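Local coordinates for galactose-binding like protein (Bacteroides thetaiotaomicron, PDB 7M1A) that binds calcium through a galactose-binding-like beta-sandwich domain of a SusE-like protein, and probably takes part in carbohydrate recognition or breakdown, at residues Pro55-Phe60 and Tyr153-Cys158; Gly63-Leu68 and Met148-Tyr153; Ser87-Glu92 and Lys160-Asn165; Lys111-Glu116 and Ala142-Asp147. All blocks are in the same frame, centred on the assembly; numbering follows the deposited sequence.

Overall arrangement
The four contacts lie in one beta-sandwich of the galactose-binding-like type. Contacts 1 and 2 follow the same two strands, 56-66 and 151-158, and share Tyr-153; their centres are 15 Å apart. Contact 3 pairs strand 88-96, the neighbour of 151-158 in the same sheet, with strand 160-161; Glu-92 N meets Lys-157 O at 2.9 Å. Contact 4 packs strand 110-116 of that sheet against the end of strand 140-143 of the other. It touches contact 2 through Lys-67 NZ and Leu-146 O, 2.8 Å apart. Calcium lies nearer contacts 1 and 3: the Phe-58 side chain is about 12 Å from the ion and that of Pro-88 about 13 Å. Contacts 2 and 4 are remote from the site.

Contact 1: residues Pro55-Phe60 and Tyr153-Cys158; sequences PAVFTF and YIRIKC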
loop_
_atom_site.group_PDB
_atom_site.type_symbol
_atom_site.label_atom_id
_atom_site.label_comp_id
_atom_site.label_asym_id
_atom_site.label_seq_id
_atom_site.Cartn_x
_atom_site.Cartn_y
_atom_site.Cartn_z
ATOM N N PRO A 55 11.737 -0.754 16.931
ATOM C CA PRO A 55 12.197 -0.567 15.543
ATOM C C PRO A 55 11.027 -0.448 14.571
ATOM O O PRO A 55 10.069 -1.258 14.605
ATOM C CB PRO A 55 13.005 -1.845 15.297
ATOM C CG PRO A 55 13.640 -2.168 16.663
ATOM C CD PRO A 55 12.507 -1.793 17.650
ATOM N N ALA A 56 11.118 0.488 13.618
ATOM C CA ALA A 56 10.085 0.564 12.589
ATOM C C ALA A 56 10.225 -0.677 11.721
ATOM O O ALA A 56 11.307 -1.129 11.401
ATOM C CB ALA A 56 10.265 1.765 11.703
ATOM N N VAL A 57 9.069 -1.215 11.283
ATOM C CA VAL A 57 9.029 -2.407 10.436
ATOM C C VAL A 57 8.076 -2.139 9.266
ATOM O O VAL A 57 6.976 -1.713 9.500
ATOM C CB VAL A 57 8.626 -3.669 11.245
ATOM C CG1 VAL A 57 8.394 -4.879 10.348
ATOM C CG2 VAL A 57 9.569 -3.942 12.379
ATOM N N PHE A 58 8.478 -2.526 8.042
ATOM C CA PHE A 58 7.470 -2.523 6.975
ATOM C C PHE A 58 7.807 -3.694 6.040
ATOM O O PHE A 58 8.874 -4.324 6.122
ATOM C CB PHE A 58 7.429 -1.153 6.266
ATOM C CG PHE A 58 8.675 -0.790 5.524
ATOM C CD1 PHE A 58 8.945 -1.245 4.241
ATOM C CD2 PHE A 58 9.670 -0.050 6.187
ATOM C CE1 PHE A 58 10.131 -0.950 3.579
ATOM C CE2 PHE A 58 10.874 0.241 5.541
ATOM C CZ PHE A 58 11.146 -0.239 4.258
ATOM N N THR A 59 6.802 -4.032 5.202
ATOM C CA THR A 59 6.773 -5.313 4.521
ATOM C C THR A 59 6.409 -5.075 3.049
ATOM O O THR A 59 5.505 -4.284 2.731
ATOM C CB THR A 59 5.692 -6.177 5.159
ATOM O OG1 THR A 59 5.872 -6.276 6.584
ATOM C CG2 THR A 59 5.671 -7.582 4.600
ATOM N N PHE A 60 6.967 -5.892 2.137
ATOM C CA PHE A 60 6.596 -5.815 0.720
ATOM C C PHE A 60 6.866 -7.143 0.029
ATOM O O PHE A 60 7.440 -8.043 0.611
ATOM C CB PHE A 60 7.253 -4.634 -0.000
ATOM C CG PHE A 60 8.747 -4.611 0.010
ATOM C CD1 PHE A 60 9.437 -4.121 1.115
ATOM C CD2 PHE A 60 9.517 -5.067 -1.073
ATOM C CE1 PHE A 60 10.843 -3.978 1.105
ATOM C CE2 PHE A 60 10.936 -4.978 -1.059
ATOM C CZ PHE A 60 11.578 -4.429 0.011
ATOM N N TYR A 153 9.095 -12.420 -0.201
ATOM C CA TYR A 153 8.564 -11.337 0.628
ATOM C C TYR A 153 9.691 -10.788 1.472
ATOM O O TYR A 153 10.568 -11.572 1.860
ATOM C CB TYR A 153 7.443 -11.889 1.518
ATOM C CG TYR A 153 6.403 -12.560 0.672
ATOM C CD1 TYR A 153 5.452 -11.846 -0.088
ATOM C CD2 TYR A 153 6.376 -13.954 0.592
ATOM C CE1 TYR A 153 4.495 -12.535 -0.830
ATOM C CE2 TYR A 153 5.465 -14.640 -0.195
ATOM C CZ TYR A 153 4.536 -13.921 -0.940
ATOM O OH TYR A 153 3.620 -14.604 -1.721
ATOM N N ILE A 154 9.641 -9.499 1.704
ATOM C CA ILE A 154 10.745 -8.824 2.391
ATOM C C ILE A 154 10.211 -7.980 3.528
ATOM O O ILE A 154 9.135 -7.388 3.433
ATOM C CB ILE A 154 11.502 -7.912 1.416
ATOM C CG1 ILE A 154 12.153 -8.742 0.289
ATOM C CG2 ILE A 154 12.597 -7.091 2.123
ATOM C CD1 ILE A 154 13.288 -9.632 0.684
ATOM N N ARG A 155 10.971 -7.898 4.624
ATOM C CA ARG A 155 10.747 -6.899 5.654
ATOM C C ARG A 155 12.033 -6.089 5.848
ATOM O O ARG A 155 13.162 -6.641 5.822
ATOM C CB ARG A 155 10.279 -7.467 6.989
ATOM C CG ARG A 155 8.820 -7.817 6.940
ATOM C CD ARG A 155 8.465 -8.586 8.216
ATOM N NE ARG A 155 7.191 -7.935 8.644
ATOM C CZ ARG A 155 6.622 -8.221 9.799
ATOM N NH1 ARG A 155 7.137 -9.157 10.609
ATOM N NH2 ARG A 155 5.551 -7.560 10.229
ATOM N N ILE A 156 11.850 -4.795 6.118
ATOM C CA ILE A 156 12.975 -3.973 6.590
ATOM C C ILE A 156 12.651 -3.498 8.004
ATOM O O ILE A 156 11.532 -3.091 8.310
ATOM C CB ILE A 156 13.267 -2.836 5.613
ATOM C CG1 ILE A 156 13.905 -3.471 4.339
ATOM C CG2 ILE A 156 14.203 -1.779 6.213
ATOM C CD1 ILE A 156 14.155 -2.507 3.203
ATOM N N LYS A 157 13.625 -3.720 8.926
ATOM C CA LYS A 157 13.522 -3.286 10.321
ATOM C C LYS A 157 14.591 -2.210 10.597
ATOM O O LYS A 157 15.771 -2.459 10.381
ATOM C CB LYS A 157 13.695 -4.519 11.210
ATOM C CG LYS A 157 13.628 -4.260 12.722
ATOM C CD LYS A 157 14.059 -5.537 13.569
ATOM C CE LYS A 157 13.671 -5.322 15.013
ATOM N NZ LYS A 157 13.981 -6.481 15.890
ATOM N N CYS A 158 14.162 -1.033 11.101
ATOM C CA CYS A 158 15.099 0.046 11.411
ATOM C C CYS A 158 15.440 -0.007 12.900
ATOM O O CYS A 158 14.622 0.411 13.745
ATOM C CB CYS A 158 14.503 1.399 11.020
ATOM S SG CYS A 158 15.846 2.611 11.161
#
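This is a buried antiparallel strand pairing in the larger sheet of the galactose-binding-like beta-sandwich. Residues 56-60 run beside 153-158 with axes at 162°. Phe-58 pairs with Ile-156 and Phe-60 with Ile-154, each through two backbone hydrogen bonds. Thr-59 with Arg-155 is the non-hydrogen-bonded pair between them, and Val-57 with Lys-157 is the next one beyond Phe-58.

Phe-58, Phe-60, Ile-154 and Ile-156 share one face. Phe-170 of strand 169-176 packs on Phe-58, Leu-173 on Phe-60 and Ile-156, and Phe-175 on Phe-60. Strand 169-176 also carries the calcium-binding residues Thr-171 and Glu-172. Phe-60 has CG between the backbone N and the carbonyl carbon (chi1 59°), and its ring lies beside Ile-154. Ile-154 CB sits over one ring face in a CH-pi contact, 3.9 Å from the centroid. Ile-156 CD1 comes to the edge of the same ring. Phe-58 CZ reaches Ile-156 CB at 3.6 Å.

The other face is mixed: Val-57 lies among Thr-59, Arg-155 and Lys-157. Arg-155 NE donates a nearly straight bond to Thr-59 OG1, 3.0 Å away and near the guanidinium plane. Asp-16 ties the pair together by a salt bridge to Arg-155 NH2 and a hydrogen bond with Thr-59 OG1. Gly-104 O takes NH1, and Trp-106 adds a cation-pi contact. An alanine in place of Arg-155 would probably leave Asp-16 without its charged mate and open a gap beside Val-57. Lys-157 lies alongside Pro-55, with CE 3.6 Å from Pro-55 CB. One face of the Arg-155 guanidinium is covered by Val-57 CG1, which lies 3.7 Å from NE.

Contact 2: residues Gly63-Leu68 and Met148-Tyr153; sequences GVLAKL and MPRVRY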
loop_
_atom_site.group_PDB
_atom_site.type_symbol
_atom_site.label_atom_id
_atom_site.label_comp_id
_atom_site.label_asym_id
_atom_site.label_seq_id
_atom_site.Cartn_x
_atom_site.Cartn_y
_atom_site.Cartn_z
ATOM N N GLY A 63 7.182 -9.985 -5.859
ATOM C CA GLY A 63 6.449 -10.375 -7.056
ATOM C C GLY A 63 7.047 -11.589 -7.760
ATOM O O GLY A 63 6.490 -12.037 -8.748
ATOM N N VAL A 64 8.163 -12.121 -7.255
ATOM C CA VAL A 64 8.816 -13.293 -7.816
ATOM C C VAL A 64 9.475 -14.002 -6.624
ATOM O O VAL A 64 9.768 -13.365 -5.617
ATOM C CB VAL A 64 9.898 -12.873 -8.843
ATOM C CG1 VAL A 64 9.273 -12.250 -10.093
ATOM C CG2 VAL A 64 10.975 -11.987 -8.199
ATOM N N LEU A 65 9.743 -15.301 -6.783
ATOM C CA LEU A 65 10.584 -16.055 -5.870
ATOM C C LEU A 65 12.004 -15.990 -6.394
ATOM O O LEU A 65 12.268 -16.418 -7.548
ATOM C CB LEU A 65 10.087 -17.520 -5.794
ATOM C CG LEU A 65 10.872 -18.457 -4.836
ATOM C CD1 LEU A 65 10.763 -18.057 -3.354
ATOM C CD2 LEU A 65 10.387 -19.925 -4.989
ATOM N N ALA A 66 12.903 -15.439 -5.542
ATOM C CA ALA A 66 14.210 -15.146 -6.094
ATOM C C ALA A 66 15.295 -15.751 -5.226
ATOM O O ALA A 66 15.239 -15.648 -3.971
ATOM C CB ALA A 66 14.468 -13.636 -6.039
ATOM N N LYS A 67 16.337 -16.154 -5.958
ATOM C CA LYS A 67 17.607 -16.380 -5.175
ATOM C C LYS A 67 18.376 -15.047 -5.137
ATOM O O LYS A 67 18.834 -14.591 -6.210
ATOM C CB LYS A 67 18.499 -17.478 -5.797
ATOM C CG LYS A 67 19.740 -17.769 -4.972
ATOM C CD LYS A 67 19.540 -18.580 -3.765
ATOM C CE LYS A 67 20.831 -19.120 -3.207
ATOM N NZ LYS A 67 20.554 -19.890 -1.977
ATOM N N LEU A 68 18.414 -14.375 -3.978
ATOM C CA LEU A 68 18.935 -13.032 -3.972
ATOM C C LEU A 68 20.469 -13.092 -4.032
ATOM O O LEU A 68 21.129 -13.871 -3.348
ATOM C CB LEU A 68 18.549 -12.299 -2.679
ATOM C CG LEU A 68 17.045 -12.044 -2.563
ATOM C CD1 LEU A 68 16.745 -11.349 -1.231
ATOM C CD2 LEU A 68 16.583 -11.220 -3.755
HETATM N N MSE A 148 21.547 -18.297 2.009
HETATM C CA MSE A 148 20.179 -17.853 2.285
HETATM C C MSE A 148 19.197 -18.579 1.375
HETATM O O MSE A 148 19.521 -18.815 0.226
HETATM C CB MSE A 148 20.157 -16.327 2.015
HETATM C CG MSE A 148 20.921 -15.570 3.164
HETATM SE SE MSE A 148 20.253 -15.886 4.980
HETATM C CE MSE A 148 18.438 -16.332 5.307
ATOM N N PRO A 149 17.938 -18.830 1.857
ATOM C CA PRO A 149 16.931 -19.444 1.004
ATOM C C PRO A 149 16.430 -18.432 -0.019
ATOM O O PRO A 149 16.531 -17.191 0.137
ATOM C CB PRO A 149 15.740 -19.729 1.922
ATOM C CG PRO A 149 15.939 -18.732 3.098
ATOM C CD PRO A 149 17.436 -18.496 3.204
ATOM N N ARG A 150 15.793 -18.977 -1.077
ATOM C CA ARG A 150 15.022 -18.120 -1.975
ATOM C C ARG A 150 13.868 -17.479 -1.226
ATOM O O ARG A 150 13.285 -18.076 -0.304
ATOM C CB ARG A 150 14.450 -18.881 -3.180
ATOM C CG ARG A 150 15.525 -19.454 -4.085
ATOM C CD ARG A 150 15.050 -19.698 -5.514
ATOM N NE ARG A 150 14.107 -20.764 -5.526
ATOM C CZ ARG A 150 13.417 -21.107 -6.632
ATOM N NH1 ARG A 150 13.498 -20.443 -7.775
ATOM N NH2 ARG A 150 12.568 -22.108 -6.570
ATOM N N VAL A 151 13.593 -16.203 -1.563
ATOM C CA VAL A 151 12.509 -15.477 -0.890
ATOM C C VAL A 151 11.728 -14.633 -1.868
ATOM O O VAL A 151 12.184 -14.393 -2.967
ATOM C CB VAL A 151 13.070 -14.500 0.194
ATOM C CG1 VAL A 151 13.688 -15.265 1.386
ATOM C CG2 VAL A 151 14.171 -13.506 -0.328
ATOM N N ARG A 152 10.424 -14.466 -1.539
ATOM C CA ARG A 152 9.589 -13.588 -2.293
ATOM C C ARG A 152 9.119 -12.363 -1.513
ATOM O O ARG A 152 8.896 -11.336 -2.141
ATOM C CB ARG A 152 8.339 -14.385 -2.714
ATOM C CG ARG A 152 7.289 -13.524 -3.415
ATOM C CD ARG A 152 6.197 -14.316 -4.100
ATOM N NE ARG A 152 5.220 -13.327 -4.575
ATOM C CZ ARG A 152 4.173 -13.683 -5.282
ATOM N NH1 ARG A 152 4.034 -14.952 -5.647
ATOM N NH2 ARG A 152 3.279 -12.787 -5.676
ATOM N N TYR A 153 9.095 -12.420 -0.201
ATOM C CA TYR A 153 8.564 -11.337 0.628
ATOM C C TYR A 153 9.691 -10.788 1.472
ATOM O O TYR A 153 10.568 -11.572 1.860
ATOM C CB TYR A 153 7.443 -11.889 1.518
ATOM C CG TYR A 153 6.403 -12.560 0.672
ATOM C CD1 TYR A 153 5.452 -11.846 -0.088
ATOM C CD2 TYR A 153 6.376 -13.954 0.592
ATOM C CE1 TYR A 153 4.495 -12.535 -0.830
ATOM C CE2 TYR A 153 5.465 -14.640 -0.195
ATOM C CZ TYR A 153 4.536 -13.921 -0.940
ATOM O OH TYR A 153 3.620 -14.604 -1.721
HETATM O O HOH W 1 18.233 -15.594 -1.477
#
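Ala-66 and Val-151 form an antiparallel hydrogen-bonded pair, with Ala-66 N to Val-151 O at 2.9 Å and Val-151 N to Ala-66 O at 3.0 Å. Leu-68 CD1 meets Val-151 CG2 at 3.5 Å, a tight carbon contact between side chains that cross at about a right angle. Both also touch Leu-112 of strand 110-116.

Arg-150 lies across Leu-65 and Lys-67. Its chain bends at chi3 (-69°), which turns NE back toward Leu-65. Leu-65 CD2 covers one face of the guanidinium, 3.5 Å from Arg-150 NH2. Lys-67 CB packs on Arg-150 CG, while its ammonium continues to the backbone of the other segment. Lys-67 NZ donates to Met-148 O at 2.7 Å, nearly along the C=O axis, and also to Leu-146 O.

This is the far end of the strand pair 56-66 and 151-158 in the beta-sandwich. Here Arg-152 and Tyr-153 form a classic beta bulge opposite Cys-96. The extended Arg-152 chain passes Val-64, with CG 3.3 Å from Val-64 O. That carbonyl oxygen is buried and has no hydrogen-bond partner in the model. Arg-152 NE forms a salt bridge with Asp-61. A water links Leu-68 N to Pro-149 O, 2.8 Å from each.

Contact 3: residues Ser87-Glu92 and Lys160-Asn165; sequences SPRRYE and KNWSNN
The Arg-89 guanidinium lies flat on the Trp-162 indole beside a classic beta bulge, in which Arg-89 and Arg-90 both face Lys-160. The guanidinium and ring planes are 9° apart and their centres 4.2 Å apart. Arg-89 CD stands over the six-membered ring, 3.6 Å from its centroid. The chain is extended, with CG anti to the backbone N (chi1 -180°). CG lies over CE2 and CZ2 of the ring; NE lies over the CH2-CZ3 edge, and CZ just beyond it, 3.6 Å from CZ3.

Backbone bonds hold the two residues side by side. Lys-160 O accepts from both Arg-89 N and Arg-90 N, each at 2.9 Å. Trp-162 N donates to Ser-87 O. Trp-162 NE1 bonds to Asn-117 OD1, which helps to fix the turn of the indole. A smaller alanine at Trp-162 would probably take away the surface under the Arg-89 guanidinium, leaving it freer to turn, and leave Asn-117 OD1 without this donor.

Further out, a type I turn from Asn-161 to Asn-164 carries the tryptophan. Asn-161 OD1 accepts from Ser-163 N, forming an Asx turn, and from Asn-165 N; the donors approach opposite faces of its carbonyl plane. Asn-161 ND2 donates to Asn-165 OD1. A water in the guanidinium plane joins Arg-89 NH1 to Asn-161 O, 3.0 Å from each.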
loop_
_atom_site.group_PDB
_atom_site.type_symbol
_atom_site.label_atom_id
_atom_site.label_comp_id
_atom_site.label_asym_id
_atom_site.label_seq_id
_atom_site.Cartn_x
_atom_site.Cartn_y
_atom_site.Cartn_z
ATOM N N SER A 87 17.232 9.068 8.408
ATOM C CA SER A 87 17.893 8.120 7.534
ATOM C C SER A 87 18.400 6.937 8.351
ATOM O O SER A 87 18.908 7.068 9.479
ATOM C CB SER A 87 19.037 8.795 6.858
ATOM O OG SER A 87 18.561 9.871 6.037
ATOM N N PRO A 88 18.313 5.707 7.813
ATOM C CA PRO A 88 18.675 4.529 8.643
ATOM C C PRO A 88 20.185 4.463 8.873
ATOM O O PRO A 88 21.017 4.805 8.004
ATOM C CB PRO A 88 18.155 3.357 7.765
ATOM C CG PRO A 88 18.241 3.902 6.344
ATOM C CD PRO A 88 17.845 5.363 6.449
ATOM N N ARG A 89 20.538 4.007 10.092
ATOM C CA ARG A 89 21.963 3.801 10.419
ATOM C C ARG A 89 22.226 2.317 10.678
ATOM O O ARG A 89 23.159 1.752 10.107
ATOM C CB ARG A 89 22.374 4.659 11.625
ATOM C CG ARG A 89 23.836 4.475 11.993
ATOM C CD ARG A 89 24.243 5.456 13.086
ATOM N NE ARG A 89 25.676 5.337 13.376
ATOM C CZ ARG A 89 26.295 6.047 14.316
ATOM N NH1 ARG A 89 25.581 6.871 15.077
ATOM N NH2 ARG A 89 27.617 5.990 14.431
ATOM N N ARG A 90 21.424 1.658 11.536
ATOM C CA ARG A 90 21.512 0.206 11.683
ATOM C C ARG A 90 20.150 -0.402 11.373
ATOM O O ARG A 90 19.146 0.097 11.887
ATOM C CB ARG A 90 21.822 -0.130 13.144
ATOM C CG ARG A 90 23.288 0.149 13.487
ATOM C CD ARG A 90 24.188 -0.990 12.994
ATOM N NE ARG A 90 23.859 -2.242 13.697
ATOM C CZ ARG A 90 23.189 -3.368 13.295
ATOM N NH1 ARG A 90 22.686 -3.570 12.061
ATOM N NH2 ARG A 90 23.003 -4.302 14.216
ATOM N N TYR A 91 20.132 -1.355 10.445
ATOM C CA TYR A 91 18.843 -1.870 9.989
ATOM C C TYR A 91 19.044 -3.277 9.468
ATOM O O TYR A 91 20.176 -3.726 9.333
ATOM C CB TYR A 91 18.212 -0.946 8.911
ATOM C CG TYR A 91 19.024 -0.689 7.657
ATOM C CD1 TYR A 91 20.097 0.213 7.636
ATOM C CD2 TYR A 91 18.678 -1.340 6.476
ATOM C CE1 TYR A 91 20.771 0.465 6.443
ATOM C CE2 TYR A 91 19.357 -1.075 5.287
ATOM C CZ TYR A 91 20.406 -0.166 5.267
ATOM O OH TYR A 91 21.072 0.094 4.095
ATOM N N GLU A 92 17.919 -3.976 9.282
ATOM C CA GLU A 92 18.016 -5.368 8.893
ATOM C C GLU A 92 17.084 -5.651 7.715
ATOM O O GLU A 92 16.017 -5.024 7.604
ATOM C CB GLU A 92 17.597 -6.317 10.024
ATOM C CG GLU A 92 18.534 -6.240 11.222
ATOM C CD GLU A 92 18.005 -6.912 12.469
ATOM O OE1 GLU A 92 16.834 -7.321 12.514
ATOM O OE2 GLU A 92 18.828 -7.130 13.324
ATOM N N LYS A 160 18.045 1.616 14.344
ATOM C CA LYS A 160 18.464 2.943 14.777
ATOM C C LYS A 160 18.682 3.801 13.560
ATOM O O LYS A 160 19.319 3.318 12.593
ATOM C CB LYS A 160 19.743 2.868 15.656
ATOM C CG LYS A 160 20.185 4.143 16.384
ATOM C CD LYS A 160 21.544 3.938 17.094
ATOM C CE LYS A 160 21.400 3.267 18.454
ATOM N NZ LYS A 160 20.173 3.708 19.178
ATOM N N ASN A 161 18.184 5.033 13.624
ATOM C CA ASN A 161 18.490 5.962 12.552
ATOM C C ASN A 161 19.542 6.979 12.999
ATOM O O ASN A 161 20.076 6.904 14.095
ATOM C CB ASN A 161 17.246 6.701 12.032
ATOM C CG ASN A 161 16.528 7.499 13.097
ATOM O OD1 ASN A 161 17.174 8.090 14.003
ATOM N ND2 ASN A 161 15.208 7.534 13.053
ATOM N N TRP A 162 19.864 7.929 12.125
ATOM C CA TRP A 162 20.950 8.879 12.431
ATOM C C TRP A 162 20.564 9.915 13.484
ATOM O O TRP A 162 21.443 10.691 13.881
ATOM C CB TRP A 162 21.429 9.539 11.117
ATOM C CG TRP A 162 22.409 8.687 10.370
ATOM C CD1 TRP A 162 22.174 7.810 9.316
ATOM C CD2 TRP A 162 23.786 8.511 10.752
ATOM N NE1 TRP A 162 23.342 7.150 8.995
ATOM C CE2 TRP A 162 24.339 7.567 9.870
ATOM C CE3 TRP A 162 24.593 9.061 11.780
ATOM C CZ2 TRP A 162 25.682 7.176 9.951
ATOM C CZ3 TRP A 162 25.920 8.669 11.870
ATOM C CH2 TRP A 162 26.452 7.729 10.962
ATOM N N SER A 163 19.279 9.987 13.885
ATOM C CA SER A 163 18.832 10.815 15.014
ATOM C C SER A 163 18.605 9.934 16.257
ATOM O O SER A 163 18.051 10.417 17.240
ATOM C CB SER A 163 17.550 11.555 14.584
ATOM O OG SER A 163 17.885 12.458 13.532
ATOM N N ASN A 164 19.131 8.711 16.248
ATOM C CA ASN A 164 19.111 7.868 17.445
ATOM C C ASN A 164 17.683 7.441 17.843
ATOM O O ASN A 164 17.402 7.149 19.021
ATOM C CB ASN A 164 19.847 8.492 18.647
ATOM C CG ASN A 164 20.192 7.444 19.684
ATOM O OD1 ASN A 164 20.493 6.300 19.336
ATOM N ND2 ASN A 164 20.190 7.824 20.956
ATOM N N ASN A 165 16.808 7.245 16.852
ATOM C CA ASN A 165 15.500 6.681 17.157
ATOM C C ASN A 165 15.114 5.621 16.108
ATOM O O ASN A 165 15.926 5.167 15.296
ATOM C CB ASN A 165 14.428 7.744 17.465
ATOM C CG ASN A 165 14.084 8.608 16.248
ATOM O OD1 ASN A 165 13.494 8.144 15.277
ATOM N ND2 ASN A 165 14.430 9.906 16.271
HETATM O O HOH W 2 22.661 7.418 15.424
#

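Contact 4: residues Lys111-Glu116 and Ala142-Asp147; sequences KLLDME and ANVPLD
Leu-113 and Met-115 pack against Ala-142, Val-144 and Pro-145 with no hydrogen bond between the segments. The packing is apolar and rests mainly on Leu-113. Its CG is anti to the carbonyl carbon (chi1 -66°), and its two methyls take different partners. CD1 meets Val-144 CG2 at 4.1 Å, the two side chains crossing at about a right angle. CD2 lies 4.1 Å from Ala-142 CB and also touches Pro-145 CD. Met-115, a selenomethionine, bends at chi2 and chi3. Its SE is 3.7 Å from Ala-142 CB, and its CE also touches that methyl. Ala-142 thus fits against both longer side chains.

Two contacts involve backbone oxygens. Leu-113 CD2 is 3.7 Å from Asn-143 O, and Pro-145 CD is 3.9 Å from Leu-112 O. They are packing contacts of carbon on oxygen.

The charged contact stays within 111-116. Lys-111 NZ makes a salt bridge with Asp-114 OD1 at 2.9 Å; the oxygen accepts on its syn lone pair.

The segments belong to different sheets of the beta-sandwich. Leu-112 and Leu-113 form a classic beta bulge opposite Val-93 of strand 88-96. Across the contact, Ala-142 bonds through its backbone to Phe-71 of strand 70-74, and Val-144 to Ser-69. Phe-71 also packs on Leu-113 and Met-115. Strand 140-143, which follows helix 130-138, is the outermost strand of its sheet within this chain.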
loop_
_atom_site.group_PDB
_atom_site.type_symbol
_atom_site.label_atom_id
_atom_site.label_comp_id
_atom_site.label_asym_id
_atom_site.label_seq_id
_atom_site.Cartn_x
_atom_site.Cartn_y
_atom_site.Cartn_z
ATOM N N LYS A 111 16.395 -13.728 8.709
ATOM C CA LYS A 111 17.171 -12.489 8.588
ATOM C C LYS A 111 18.240 -12.695 7.505
ATOM O O LYS A 111 19.027 -13.623 7.577
ATOM C CB LYS A 111 17.841 -12.075 9.904
ATOM C CG LYS A 111 18.575 -10.722 9.776
ATOM C CD LYS A 111 19.054 -10.163 11.114
ATOM C CE LYS A 111 20.095 -11.044 11.770
ATOM N NZ LYS A 111 20.607 -10.368 12.963
ATOM N N LEU A 112 18.173 -11.859 6.468
ATOM C CA LEU A 112 19.000 -11.995 5.258
ATOM C C LEU A 112 20.277 -11.177 5.435
ATOM O O LEU A 112 21.380 -11.615 5.036
ATOM C CB LEU A 112 18.215 -11.560 4.039
ATOM C CG LEU A 112 16.972 -12.433 3.739
ATOM C CD1 LEU A 112 16.255 -11.580 2.658
ATOM C CD2 LEU A 112 17.408 -13.738 3.094
ATOM N N LEU A 113 20.140 -9.960 6.001
ATOM C CA LEU A 113 21.254 -9.016 6.059
ATOM C C LEU A 113 21.174 -8.167 7.328
ATOM O O LEU A 113 20.100 -7.669 7.669
ATOM C CB LEU A 113 21.202 -7.966 4.912
ATOM C CG LEU A 113 21.399 -8.557 3.495
ATOM C CD1 LEU A 113 20.968 -7.560 2.428
ATOM C CD2 LEU A 113 22.815 -9.080 3.255
ATOM N N ASP A 114 22.371 -7.975 7.930
ATOM C CA ASP A 114 22.560 -6.965 8.977
ATOM C C ASP A 114 23.254 -5.787 8.297
ATOM O O ASP A 114 24.354 -5.956 7.750
ATOM C CB ASP A 114 23.587 -7.429 10.010
ATOM C CG ASP A 114 23.091 -8.586 10.827
ATOM O OD1 ASP A 114 22.100 -8.387 11.496
ATOM O OD2 ASP A 114 23.628 -9.718 10.682
HETATM N N MSE A 115 22.603 -4.627 8.226
HETATM C CA MSE A 115 23.146 -3.469 7.515
HETATM C C MSE A 115 23.575 -2.414 8.514
HETATM O O MSE A 115 22.889 -2.108 9.490
HETATM C CB MSE A 115 22.104 -2.845 6.548
HETATM C CG MSE A 115 21.568 -3.846 5.562
HETATM SE SE MSE A 115 22.919 -4.459 4.244
HETATM C CE MSE A 115 23.177 -2.741 3.330
ATOM N N GLU A 116 24.703 -1.780 8.181
ATOM C CA GLU A 116 25.106 -0.564 8.855
ATOM C C GLU A 116 25.497 0.480 7.809
ATOM O O GLU A 116 26.321 0.215 6.946
ATOM C CB GLU A 116 26.274 -0.780 9.834
ATOM C CG GLU A 116 26.701 0.566 10.469
ATOM C CD GLU A 116 27.817 0.518 11.478
ATOM O OE1 GLU A 116 28.289 -0.593 11.740
ATOM O OE2 GLU A 116 28.181 1.599 12.011
ATOM N N ALA A 142 25.314 -4.522 -0.389
ATOM C CA ALA A 142 25.634 -5.783 0.279
ATOM C C ALA A 142 25.447 -6.951 -0.674
ATOM O O ALA A 142 24.540 -6.901 -1.503
ATOM C CB ALA A 142 24.785 -5.950 1.474
ATOM N N ASN A 143 26.306 -7.952 -0.530
ATOM C CA ASN A 143 26.045 -9.237 -1.159
ATOM C C ASN A 143 25.271 -10.116 -0.179
ATOM O O ASN A 143 25.522 -10.153 1.002
ATOM C CB ASN A 143 27.414 -9.933 -1.410
ATOM C CG ASN A 143 28.201 -9.128 -2.450
ATOM O OD1 ASN A 143 27.681 -8.573 -3.435
ATOM N ND2 ASN A 143 29.521 -9.054 -2.299
ATOM N N VAL A 144 24.274 -10.825 -0.713
ATOM C CA VAL A 144 23.488 -11.743 0.130
ATOM C C VAL A 144 24.163 -13.100 0.158
ATOM O O VAL A 144 24.489 -13.603 -0.904
ATOM C CB VAL A 144 22.075 -11.785 -0.493
ATOM C CG1 VAL A 144 21.251 -12.832 0.233
ATOM C CG2 VAL A 144 21.350 -10.442 -0.517
ATOM N N PRO A 145 24.437 -13.690 1.357
ATOM C CA PRO A 145 25.130 -14.992 1.375
ATOM C C PRO A 145 24.427 -16.023 0.507
ATOM O O PRO A 145 23.181 -16.083 0.540
ATOM C CB PRO A 145 25.080 -15.366 2.845
ATOM C CG PRO A 145 25.043 -14.006 3.555
ATOM C CD PRO A 145 24.166 -13.116 2.689
ATOM N N LEU A 146 25.184 -16.951 -0.115
ATOM C CA LEU A 146 24.661 -18.072 -0.936
ATOM C C LEU A 146 23.905 -19.081 -0.075
ATOM O O LEU A 146 22.964 -19.671 -0.617
ATOM C CB LEU A 146 25.860 -18.789 -1.594
ATOM C CG LEU A 146 25.520 -19.957 -2.511
ATOM C CD1 LEU A 146 24.839 -19.456 -3.775
ATOM C CD2 LEU A 146 26.764 -20.733 -2.876
ATOM N N ASP A 147 24.098 -19.138 1.224
ATOM C CA ASP A 147 23.268 -20.074 1.993
ATOM C C ASP A 147 21.911 -19.529 2.393
ATOM O O ASP A 147 21.134 -20.273 2.985
ATOM C CB ASP A 147 24.031 -20.564 3.211
ATOM C CG ASP A 147 24.310 -19.551 4.286
ATOM O OD1 ASP A 147 23.894 -18.362 4.195
ATOM O OD2 ASP A 147 24.921 -20.036 5.278
#